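Phosphopantetheine adenylyltransferase (PDB 3DO8) probably catalyses the reversible transfer of an adenylyl group from ATP to 4'-phosphopantetheine, giving dephospho-CoA and pyrophosphate on the route to coenzyme A. Local coordinates at residues 37-40 with 41-44; 49-52 with 53-57; 60-63 with 64-68; 100-103 with 104-107. All blocks are in the same frame, centred on the assembly; numbering follows the deposited sequence.

Contact 1. Residues 37-40 with 41-44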
# COMPACT_ATOMS: atom_id res chain seq x y z
N SER A 37 -3.06 -23.49 3.49
CA SER A 37 -3.50 -24.89 3.49
C SER A 37 -4.80 -25.04 4.31
O SER A 37 -5.14 -24.18 5.14
CB SER A 37 -2.39 -25.75 4.10
OG SER A 37 -2.35 -25.49 5.49
N ASP A 38 -5.51 -26.15 4.11
CA ASP A 38 -6.71 -26.43 4.91
C ASP A 38 -6.40 -26.41 6.42
O ASP A 38 -7.16 -25.85 7.21
CB ASP A 38 -7.29 -27.79 4.53
CG ASP A 38 -7.88 -27.82 3.15
OD1 ASP A 38 -8.03 -26.73 2.56
OD2 ASP A 38 -8.18 -28.92 2.64
N ARG A 39 -5.27 -26.99 6.80
CA ARG A 39 -4.89 -27.05 8.22
C ARG A 39 -4.85 -25.66 8.83
O ARG A 39 -5.45 -25.38 9.86
CB ARG A 39 -3.52 -27.67 8.37
CG ARG A 39 -3.51 -29.15 8.56
CD ARG A 39 -2.25 -29.59 9.33
NE ARG A 39 -1.74 -30.87 8.85
CZ ARG A 39 -2.39 -32.04 8.93
NH1 ARG A 39 -3.62 -32.13 9.45
NH2 ARG A 39 -1.81 -33.14 8.45
N MET A 40 -4.16 -24.79 8.11
CA MET A 40 -3.92 -23.43 8.53
C MET A 40 -5.18 -22.56 8.51
O MET A 40 -5.38 -21.70 9.38
CB MET A 40 -2.88 -22.88 7.56
CG MET A 40 -2.21 -21.63 7.95
SD MET A 40 -0.47 -21.76 7.44
CE MET A 40 -0.03 -22.75 8.93
N ALA A 41 -6.01 -22.76 7.49
CA ALA A 41 -7.25 -22.01 7.37
C ALA A 41 -8.16 -22.28 8.58
O ALA A 41 -8.77 -21.36 9.12
CB ALA A 41 -7.95 -22.39 6.08
N ARG A 42 -8.23 -23.54 8.98
CA ARG A 42 -9.11 -24.00 10.08
C ARG A 42 -8.76 -23.44 11.46
O ARG A 42 -9.64 -23.35 12.34
CB ARG A 42 -9.07 -25.52 10.17
CG ARG A 42 -9.92 -26.24 9.15
CD ARG A 42 -10.14 -27.71 9.57
NE ARG A 42 -8.93 -28.52 9.39
CZ ARG A 42 -8.58 -29.15 8.26
NH1 ARG A 42 -9.35 -29.07 7.18
NH2 ARG A 42 -7.46 -29.86 8.21
N ALA A 43 -7.49 -23.09 11.67
CA ALA A 43 -7.06 -22.48 12.94
C ALA A 43 -7.53 -21.03 13.06
O ALA A 43 -7.60 -20.49 14.16
CB ALA A 43 -5.54 -22.55 13.08
N ARG A 44 -7.84 -20.40 11.94
CA ARG A 44 -8.23 -19.00 11.95
C ARG A 44 -9.75 -18.88 11.89
O ARG A 44 -10.35 -18.16 12.70
CB ARG A 44 -7.58 -18.25 10.78
CG ARG A 44 -6.04 -18.36 10.72
CD ARG A 44 -5.39 -17.20 9.91
NE ARG A 44 -4.02 -16.84 10.36
CZ ARG A 44 -3.73 -16.04 11.40
NH1 ARG A 44 -4.68 -15.50 12.17
NH2 ARG A 44 -2.45 -15.79 11.70
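Ala41 and Ser37 meet in the tight part of this short helix start: Ala41 N donates to Ser37 O at 2.9 Å, and the methyl of Ala41 rests 3.5 Å from the same oxygen, Ser37 O. Ala41 is the buried residue of the turn, and its methyl also packs on Thr8 and Ser47. One step on, Arg42 N donates to Asp38 O at 3.1 Å, the next i to i+4 bond. The pair Ala43 N and Met40 O, at 3.4 Å, makes a weak bond of the tighter i to i+3 kind. Ser37 is the N-cap of helix 38-44, which follows strand 31-36 of the parallel nucleotidyltransferase sheet; its OG accepts from Met40 N at 3.3 Å, occupying an amide of the first turn. The carboxylate of Asp38 is engaged elsewhere: OD1 accepts from Phe51 N and forms a salt bridge with Arg54. The looser side is built from long cationic chains. Arg42 folds back because its chain bends at CG-CD (chi3 -73°), which brings one guanidinium face against Asp38 O, 3.7 Å from the plane and over its centre. Its NH1 lies 3.6 Å from Asp38 CB, a packing contact rather than a salt bridge. Arg39 crosses it with the two guanidinium planes 78° apart, and both side chains belong to the exposed surface. Met40 carries CG anti to its backbone N (chi1 -165°), a setting that directs the side chain off the turn, where it packs on Ile75 of strand 71-75.

Contact 2. Residues 49-52 with 53-57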
# COMPACT_ATOMS: atom_id res chain seq x y z
N LEU A 49 -14.22 -24.35 2.55
CA LEU A 49 -13.74 -24.52 1.18
C LEU A 49 -12.34 -25.13 1.19
O LEU A 49 -11.44 -24.57 1.86
CB LEU A 49 -13.67 -23.19 0.43
CG LEU A 49 -14.96 -22.36 0.34
CD1 LEU A 49 -14.68 -21.07 -0.46
CD2 LEU A 49 -16.12 -23.19 -0.25
N PRO A 50 -12.14 -26.24 0.46
CA PRO A 50 -10.79 -26.79 0.31
C PRO A 50 -9.82 -25.80 -0.32
O PRO A 50 -10.23 -24.91 -1.07
CB PRO A 50 -10.99 -27.96 -0.64
CG PRO A 50 -12.42 -28.39 -0.40
CD PRO A 50 -13.13 -27.08 -0.25
N PHE A 51 -8.53 -25.98 -0.01
CA PHE A 51 -7.47 -25.21 -0.62
C PHE A 51 -7.65 -25.08 -2.13
O PHE A 51 -7.58 -23.98 -2.67
CB PHE A 51 -6.10 -25.83 -0.29
CG PHE A 51 -4.99 -25.30 -1.14
CD1 PHE A 51 -4.36 -24.12 -0.79
CD2 PHE A 51 -4.59 -25.96 -2.30
CE1 PHE A 51 -3.35 -23.61 -1.57
CE2 PHE A 51 -3.60 -25.42 -3.11
CZ PHE A 51 -2.98 -24.25 -2.74
N ALA A 52 -7.86 -26.20 -2.83
CA ALA A 52 -7.97 -26.17 -4.28
C ALA A 52 -9.07 -25.22 -4.76
O ALA A 52 -8.91 -24.52 -5.77
CB ALA A 52 -8.18 -27.60 -4.85
N ILE A 53 -10.19 -25.17 -4.03
CA ILE A 53 -11.32 -24.32 -4.42
C ILE A 53 -10.98 -22.85 -4.15
O ILE A 53 -11.23 -21.99 -4.99
CB ILE A 53 -12.60 -24.74 -3.66
CG1 ILE A 53 -13.04 -26.14 -4.10
CG2 ILE A 53 -13.72 -23.71 -3.84
CD1 ILE A 53 -13.42 -26.28 -5.53
N ARG A 54 -10.40 -22.56 -2.98
CA ARG A 54 -9.98 -21.19 -2.65
C ARG A 54 -8.93 -20.66 -3.64
O ARG A 54 -9.03 -19.53 -4.12
CB ARG A 54 -9.51 -21.12 -1.19
CG ARG A 54 -10.65 -21.39 -0.21
CD ARG A 54 -10.24 -21.33 1.25
NE ARG A 54 -9.46 -22.48 1.67
CZ ARG A 54 -8.17 -22.47 1.97
NH1 ARG A 54 -7.43 -21.38 1.87
NH2 ARG A 54 -7.62 -23.62 2.37
N ALA A 55 -7.93 -21.48 -3.94
CA ALA A 55 -6.91 -21.11 -4.93
C ALA A 55 -7.55 -20.83 -6.29
O ALA A 55 -7.22 -19.83 -6.93
CB ALA A 55 -5.82 -22.20 -5.04
N GLU A 56 -8.47 -21.69 -6.74
CA GLU A 56 -9.13 -21.46 -8.03
C GLU A 56 -10.00 -20.21 -8.03
O GLU A 56 -10.05 -19.47 -9.01
CB GLU A 56 -9.95 -22.69 -8.47
CG GLU A 56 -9.11 -23.85 -8.98
CD GLU A 56 -8.21 -23.47 -10.18
OE1 GLU A 56 -8.69 -22.77 -11.13
OE2 GLU A 56 -7.02 -23.86 -10.16
N ASN A 57 -10.65 -19.95 -6.90
CA ASN A 57 -11.43 -18.72 -6.78
C ASN A 57 -10.57 -17.49 -6.97
O ASN A 57 -10.95 -16.54 -7.66
CB ASN A 57 -12.18 -18.66 -5.46
CG ASN A 57 -13.33 -19.68 -5.38
OD1 ASN A 57 -13.76 -20.23 -6.42
ND2 ASN A 57 -13.82 -19.95 -4.15
O HOH W 1 -9.96 -25.14 4.23
O HOH W 2 -6.79 -25.12 -7.40
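Arg54 folds back over the start of its own helix and binds Leu49 O through NE at 2.9 Å. The oxygen lies almost in the guanidinium plane, 3° out of it, whereas NE stands above the plane of the Leu49 carbonyl. A bend at CG-CD (chi3 -74°) brings the group there, with Arg54 CG packed 3.6 Å from Leu49 CB and one guanidinium face against Phe51 CA. Water 1 receives a weak bond from Arg54 NH2 and donates to Leu49 O, so that this oxygen is held twice. Pro50 at the N-cap opens helix 51-66: Pro50 O accepts Arg54 N at 3.0 Å, and a weaker bond from Ile53 N. The next bond, from Ala55 N to Phe51 O, is short at 2.8 Å and nearly straight, and the Ala55 methyl sits over one face of the Phe51 ring, toward its rim. On the outer side, the Pro50 and Ile53 side chains lie side by side, Pro50 CD to Ile53 CG1 4.0 Å, and water 2 donates to both Ala52 O and Glu56 OE2, the latter also paired with Lys59. A leucine in place of Arg54 would probably leave the Asp38 carboxylate without its charged mate and Leu49 O without its side-chain donor. Further out, Thr36 O accepts from Arg54 NH2 and Thr8 O from NH1. The arginine ties the first turn of helix 51-66 to the loop at Thr8 and the start of helix 38-44, and both Arg54 and Phe51 pack on Val35 of strand 31-36.

Contact 3. Residues 60-63 with 64-68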
# COMPACT_ATOMS: atom_id res chain seq x y z
N ARG A 60 -9.39 -17.32 -10.72
CA ARG A 60 -10.42 -16.89 -11.67
C ARG A 60 -10.71 -15.42 -11.57
O ARG A 60 -11.00 -14.74 -12.56
CB ARG A 60 -11.71 -17.66 -11.47
CG ARG A 60 -11.61 -19.08 -11.90
CD ARG A 60 -13.02 -19.66 -12.04
NE ARG A 60 -12.95 -21.12 -12.14
CZ ARG A 60 -13.13 -21.95 -11.12
NH1 ARG A 60 -13.39 -21.48 -9.90
NH2 ARG A 60 -13.03 -23.26 -11.32
N TYR A 61 -10.68 -14.93 -10.33
CA TYR A 61 -10.93 -13.49 -10.06
C TYR A 61 -9.83 -12.65 -10.73
O TYR A 61 -10.11 -11.68 -11.45
CB TYR A 61 -11.01 -13.21 -8.55
CG TYR A 61 -11.02 -11.72 -8.31
CD1 TYR A 61 -12.17 -10.98 -8.51
CD2 TYR A 61 -9.85 -11.04 -7.94
CE1 TYR A 61 -12.18 -9.64 -8.37
CE2 TYR A 61 -9.85 -9.66 -7.76
CZ TYR A 61 -11.03 -8.96 -7.98
OH TYR A 61 -11.13 -7.61 -7.87
N VAL A 62 -8.58 -13.01 -10.47
CA VAL A 62 -7.45 -12.30 -11.08
C VAL A 62 -7.47 -12.37 -12.62
O VAL A 62 -7.22 -11.37 -13.30
CB VAL A 62 -6.12 -12.76 -10.48
CG1 VAL A 62 -4.94 -12.12 -11.24
CG2 VAL A 62 -6.10 -12.41 -8.95
N MET A 63 -7.76 -13.54 -13.18
CA MET A 63 -7.89 -13.65 -14.64
C MET A 63 -8.96 -12.71 -15.16
O MET A 63 -8.72 -11.96 -16.12
CB MET A 63 -8.20 -15.09 -15.05
CG MET A 63 -8.34 -15.28 -16.57
SD MET A 63 -6.87 -14.79 -17.61
CE MET A 63 -6.15 -16.12 -17.08
N ARG A 64 -10.13 -12.75 -14.53
CA ARG A 64 -11.29 -11.95 -14.95
C ARG A 64 -11.03 -10.44 -14.93
O ARG A 64 -11.41 -9.74 -15.88
CB ARG A 64 -12.48 -12.30 -14.05
CG ARG A 64 -13.81 -11.76 -14.45
CD ARG A 64 -14.96 -12.60 -13.83
NE ARG A 64 -14.94 -12.71 -12.36
CZ ARG A 64 -14.45 -13.74 -11.65
NH1 ARG A 64 -13.90 -14.78 -12.26
NH2 ARG A 64 -14.50 -13.73 -10.30
N LYS A 65 -10.36 -9.94 -13.88
CA LYS A 65 -10.11 -8.50 -13.66
C LYS A 65 -8.79 -7.98 -14.19
O LYS A 65 -8.68 -6.81 -14.54
CB LYS A 65 -10.24 -8.14 -12.18
CG LYS A 65 -11.62 -8.31 -11.64
CD LYS A 65 -12.61 -7.35 -12.26
CE LYS A 65 -13.96 -7.38 -11.55
NZ LYS A 65 -14.90 -6.38 -12.19
N TYR A 66 -7.78 -8.84 -14.25
CA TYR A 66 -6.42 -8.43 -14.61
C TYR A 66 -5.80 -9.13 -15.80
O TYR A 66 -4.73 -8.72 -16.25
CB TYR A 66 -5.46 -8.57 -13.42
CG TYR A 66 -5.91 -7.72 -12.25
CD1 TYR A 66 -5.54 -6.38 -12.14
CD2 TYR A 66 -6.75 -8.23 -11.25
CE1 TYR A 66 -5.97 -5.58 -11.06
CE2 TYR A 66 -7.19 -7.44 -10.20
CZ TYR A 66 -6.83 -6.11 -10.13
OH TYR A 66 -7.27 -5.35 -9.03
N GLY A 67 -6.47 -10.17 -16.29
CA GLY A 67 -6.06 -10.80 -17.55
C GLY A 67 -4.84 -11.69 -17.47
O GLY A 67 -4.24 -12.01 -18.51
N PHE A 68 -4.48 -12.16 -16.26
CA PHE A 68 -3.49 -13.24 -16.14
C PHE A 68 -3.82 -14.19 -15.01
O PHE A 68 -4.60 -13.87 -14.11
CB PHE A 68 -2.08 -12.67 -16.00
CG PHE A 68 -1.82 -12.01 -14.70
CD1 PHE A 68 -1.13 -12.68 -13.70
CD2 PHE A 68 -2.19 -10.70 -14.45
CE1 PHE A 68 -0.84 -12.06 -12.48
CE2 PHE A 68 -1.91 -10.09 -13.22
CZ PHE A 68 -1.20 -10.78 -12.27
O HOH W 3 -8.81 -6.56 -7.16
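The C-terminal end of helix 51-66 closes at Gly67, which takes a positive phi (76°) as the chain leaves the helix. Gly67 N donates to Met63 O at 2.9 Å and weakly to Val62 O, an oxygen that also accepts Tyr66 N at 2.8 Å. Beyond the turn Phe68 folds back, and Val62 CG1 makes a CH-pi contact over its ring face, 4.2 Å from the centroid. Tyr61 holds CG anti to the backbone N (chi1 170°), which places CE1 3.6 Å from Lys65 CG. Tyr61 CE2 comes to the edge of the Tyr66 ring, 4.2 Å from Tyr66 CE2, and water 3 joins the two hydroxyls, lying 2.6 Å from Tyr61 OH and donating to Tyr66 OH. With an alanine at Tyr61, water 3 would probably lose one of its two tyrosine partners and Lys65 CG the ring it lies against. Helix 14-27 meets this turn: Tyr61 packs on Lys17, Val62 on Ile20 and Ile24, and Tyr66 on Ile24, with Tyr66 OH bonded to Asp21.

Contact 4. Residues 100-103 with 104-107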
# COMPACT_ATOMS: atom_id res chain seq x y z
N ALA A 100 3.44 -9.46 9.53
CA ALA A 100 4.45 -8.80 8.67
C ALA A 100 5.62 -8.25 9.49
O ALA A 100 6.77 -8.37 9.12
CB ALA A 100 3.82 -7.66 7.90
N LEU A 101 5.31 -7.58 10.60
CA LEU A 101 6.39 -7.08 11.45
C LEU A 101 7.26 -8.23 11.96
O LEU A 101 8.48 -8.12 12.00
CB LEU A 101 5.85 -6.28 12.62
CG LEU A 101 5.09 -5.00 12.22
CD1 LEU A 101 4.42 -4.43 13.48
CD2 LEU A 101 5.98 -3.99 11.51
N LYS A 102 6.62 -9.33 12.32
CA LYS A 102 7.32 -10.55 12.78
C LYS A 102 8.23 -11.13 11.68
O LYS A 102 9.39 -11.56 11.94
CB LYS A 102 6.33 -11.60 13.31
CG LYS A 102 6.93 -12.88 13.80
CD LYS A 102 7.71 -12.67 15.05
CE LYS A 102 7.87 -13.97 15.83
NZ LYS A 102 8.55 -13.70 17.12
N ILE A 103 7.70 -11.17 10.47
CA ILE A 103 8.46 -11.59 9.30
C ILE A 103 9.78 -10.79 9.18
O ILE A 103 10.86 -11.36 9.04
CB ILE A 103 7.63 -11.54 8.01
CG1 ILE A 103 6.58 -12.69 7.99
CG2 ILE A 103 8.52 -11.58 6.78
CD1 ILE A 103 5.39 -12.52 7.02
N ASN A 104 9.70 -9.46 9.28
CA ASN A 104 10.91 -8.64 9.16
C ASN A 104 11.85 -8.85 10.35
O ASN A 104 13.06 -8.85 10.18
CB ASN A 104 10.59 -7.16 8.98
CG ASN A 104 10.40 -6.79 7.53
OD1 ASN A 104 10.85 -7.55 6.63
ND2 ASN A 104 9.79 -5.64 7.26
N GLN A 105 11.29 -9.08 11.54
CA GLN A 105 12.13 -9.33 12.74
C GLN A 105 12.95 -10.58 12.53
O GLN A 105 14.18 -10.59 12.74
CB GLN A 105 11.28 -9.45 13.99
CG GLN A 105 10.73 -8.13 14.44
CD GLN A 105 9.66 -8.24 15.50
OE1 GLN A 105 9.30 -9.34 15.94
NE2 GLN A 105 9.14 -7.09 15.91
N LYS A 106 12.28 -11.63 12.04
CA LYS A 106 12.96 -12.90 11.78
C LYS A 106 13.94 -12.81 10.62
O LYS A 106 15.01 -13.42 10.65
CB LYS A 106 11.99 -14.05 11.55
CG LYS A 106 11.26 -14.45 12.78
CD LYS A 106 12.20 -15.20 13.70
CE LYS A 106 11.60 -15.42 15.02
NZ LYS A 106 12.67 -15.98 15.90
N ARG A 107 13.56 -12.10 9.56
CA ARG A 107 14.51 -11.88 8.48
C ARG A 107 15.77 -11.21 9.02
O ARG A 107 16.88 -11.63 8.69
CB ARG A 107 13.88 -11.07 7.35
CG ARG A 107 12.90 -11.89 6.53
CD ARG A 107 12.25 -11.10 5.43
NE ARG A 107 13.19 -10.70 4.37
CZ ARG A 107 13.47 -11.37 3.26
NH1 ARG A 107 12.90 -12.53 3.00
NH2 ARG A 107 14.32 -10.85 2.36
O HOH W 4 10.44 -11.71 16.59
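Ile103 O accepts Arg107 N at 2.8 Å, the shortest of four successive i to i+4 bonds in helix 97-110, the crossover helix of the beta-alpha-beta unit between strands 89-92 and 116-121. Arg107 CG lies 3.3 Å from that same Ile103 O, and its CD packs 4.0 Å from Ile103 CG2, the two side chains running side by side. The guanidinium continues past the helix to Asp86, in a salt bridge, and to the carbonyls of Arg113, Thr82 and Val85. Ile103 and Ala100 face Leu90 of strand 89-92, whereas Asn104 packs on Ile117 of strand 116-121 and on Met123 of the second subunit, its ND2 bonding to Ile115 O. Lys102 and Lys106 run side by side on another flank, their like-charged NZ atoms 4.9 Å apart, a repulsion that the salt bridge of Lys106 to Glu109 may ease. With CG anti to the backbone N (chi1 180°), the Lys102 chain runs out past Gln105, crossing it at about a right angle, Lys102 CD to Gln105 OE1 3.8 Å. Water 4 bridges their ends, accepting from Lys102 NZ at 2.8 Å and donating to Gln105 OE1 at 2.7 Å.

All four are local contacts along a helix or at its ends, on three helices, but their settings differ. Contact 1 is a surface contact, whereas the other three are partly buried. Contacts 2 and 3 lie at the two ends of helix 51-66, their centres about 15 Å apart: the first opens it with an arginine bonded to a backbone carbonyl, the second closes it with a positive-phi glycine and aromatic packing. Contacts 1 and 2 touch directly, through a charged pair that joins their two helices. Contact 4 lies across the chain's centre from contacts 2 and 3, in the crossover helix, where polar side chains reach flanking loops and residues meet the second subunit.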